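Local coordinates for oligopeptide-binding protein AppA (Bacillus subtilis, PDB 1XOC) that captures oligopeptides outside the cell and delivers them to an ABC transporter for uptake, a system that can replace Opp in sporulation and competence, at residues 246-249 and 250-253. Numbering follows the deposited sequence.
Sequences DYKT and AEKF
Glu-251 lies across the edge of the Tyr-247 ring, its OE1 3.6 Å from CE1 and near the ring plane, with the carboxylate turned 66° from that plane. A tyrosine suits this place because its rim carries slightly positive hydrogens and its hydroxyl reaches further: water 1 joins Tyr-247 OH to Glu-251 OE1. A glutamate has a second oxygen to offer: OE2 accepts a bond from water 2 at 2.6 Å, and the same water donates to Lys-248 O. Glu-251 reaches both waters because its CG sits between the backbone N and the carbonyl carbon (chi1 76°), folding the chain back over the preceding turn, where CG rests 3.5 Å from Lys-248 O. On another side of the turn, Phe-253 brings CE1 to 3.8 Å from CG2 of Thr-249, whose branching supplies a methyl for the ring, while small Ala-250 lets its CA sit over the centre of one ring face. Were Phe-253 an alanine, that methyl and CA would probably lose the ring packed on them.

Backbone bonds set these positions. Ala-250 N donates to Asp-246 O and Glu-251 N to Tyr-247 O, both 2.9 Å and helical; Lys-252 N then reaches Thr-249 O from above the carbonyl plane, as helix 247-250 gives way to a type I turn leading toward strand 256-262. Tyr-247 packs on that strand, Phe-253 touches helix 225-234, and Asp-246 forms a salt bridge with Lys-371. Within this turn waters tie Glu-251 to its neighbours; Lys-248 NZ stays 6.8 Å from OE2, so that opposite charge probably acts only weakly, at a distance.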
loop_
_atom_site.group_PDB
_atom_site.type_symbol
_atom_site.label_atom_id
_atom_site.label_comp_id
_atom_site.label_asym_id
_atom_site.label_seq_id
_atom_site.Cartn_x
_atom_site.Cartn_y
_atom_site.Cartn_z
ATOM N N ASP A 246 17.623 -8.120 -12.316
ATOM C CA ASP A 246 17.318 -8.888 -13.523
ATOM C C ASP A 246 17.057 -8.020 -14.768
ATOM O O ASP A 246 16.653 -8.549 -15.804
ATOM C CB ASP A 246 16.098 -9.776 -13.271
ATOM C CG ASP A 246 16.356 -10.838 -12.222
ATOM O OD1 ASP A 246 15.540 -10.967 -11.296
ATOM O OD2 ASP A 246 17.378 -11.542 -12.330
ATOM N N TYR A 247 17.269 -6.705 -14.671
ATOM C CA TYR A 247 16.969 -5.806 -15.785
ATOM C C TYR A 247 17.712 -6.190 -17.074
ATOM O O TYR A 247 17.103 -6.290 -18.139
ATOM C CB TYR A 247 17.318 -4.358 -15.429
ATOM C CG TYR A 247 16.833 -3.398 -16.481
ATOM C CD1 TYR A 247 17.553 -3.208 -17.660
ATOM C CD2 TYR A 247 15.671 -2.697 -16.309
ATOM C CE1 TYR A 247 17.097 -2.336 -18.646
ATOM C CE2 TYR A 247 15.202 -1.824 -17.280
ATOM C CZ TYR A 247 15.937 -1.637 -18.442
ATOM O OH TYR A 247 15.483 -0.788 -19.410
ATOM N N LYS A 248 19.020 -6.375 -16.979
ATOM C CA LYS A 248 19.822 -6.629 -18.168
ATOM C C LYS A 248 19.493 -7.979 -18.790
ATOM O O LYS A 248 19.611 -8.147 -19.999
ATOM C CB LYS A 248 21.300 -6.482 -17.879
ATOM C CG LYS A 248 21.662 -5.030 -17.660
ATOM C CD LYS A 248 23.106 -4.760 -17.919
ATOM C CE LYS A 248 24.015 -5.313 -16.830
ATOM N NZ LYS A 248 25.443 -5.039 -17.170
ATOM N N THR A 249 19.057 -8.920 -17.966
ATOM C CA THR A 249 18.559 -10.195 -18.461
ATOM C C THR A 249 17.244 -9.991 -19.231
ATOM O O THR A 249 17.115 -10.390 -20.405
ATOM C CB THR A 249 18.371 -11.184 -17.285
ATOM O OG1 THR A 249 19.637 -11.395 -16.658
ATOM C CG2 THR A 249 17.846 -12.530 -17.774
ATOM N N ALA A 250 16.286 -9.345 -18.582
ATOM C CA ALA A 250 14.938 -9.230 -19.129
ATOM C C ALA A 250 14.848 -8.331 -20.351
ATOM O O ALA A 250 13.994 -8.539 -21.209
ATOM C CB ALA A 250 13.971 -8.773 -18.060
ATOM N N GLU A 251 15.708 -7.333 -20.443
ATOM C CA GLU A 251 15.649 -6.433 -21.579
ATOM C C GLU A 251 15.975 -7.149 -22.891
ATOM O O GLU A 251 15.644 -6.636 -23.949
ATOM C CB GLU A 251 16.537 -5.185 -21.374
ATOM C CG GLU A 251 17.992 -5.396 -21.541
ATOM C CD GLU A 251 18.804 -4.079 -21.565
ATOM O OE1 GLU A 251 18.253 -3.015 -21.947
ATOM O OE2 GLU A 251 19.999 -4.132 -21.207
ATOM N N LYS A 252 16.602 -8.325 -22.816
ATOM C CA LYS A 252 16.894 -9.146 -23.985
ATOM C C LYS A 252 15.758 -10.088 -24.388
ATOM O O LYS A 252 15.821 -10.696 -25.464
ATOM C CB LYS A 252 18.109 -10.001 -23.697
ATOM C CG LYS A 252 19.384 -9.217 -23.466
ATOM C CD LYS A 252 20.522 -10.169 -23.078
ATOM C CE LYS A 252 21.800 -9.420 -22.725
ATOM N NZ LYS A 252 22.522 -8.884 -23.934
ATOM N N PHE A 253 14.743 -10.230 -23.541
ATOM C CA PHE A 253 13.662 -11.189 -23.789
ATOM C C PHE A 253 12.869 -10.771 -25.010
ATOM O O PHE A 253 12.714 -9.584 -25.301
ATOM C CB PHE A 253 12.675 -11.272 -22.621
ATOM C CG PHE A 253 13.236 -11.861 -21.354
ATOM C CD1 PHE A 253 14.451 -12.517 -21.321
ATOM C CD2 PHE A 253 12.505 -11.762 -20.178
ATOM C CE1 PHE A 253 14.946 -13.056 -20.133
ATOM C CE2 PHE A 253 12.983 -12.299 -18.985
ATOM C CZ PHE A 253 14.201 -12.936 -18.959
HETATM O O HOH W 1 15.982 -1.554 -21.797
HETATM O O HOH W 2 20.912 -6.537 -21.782
#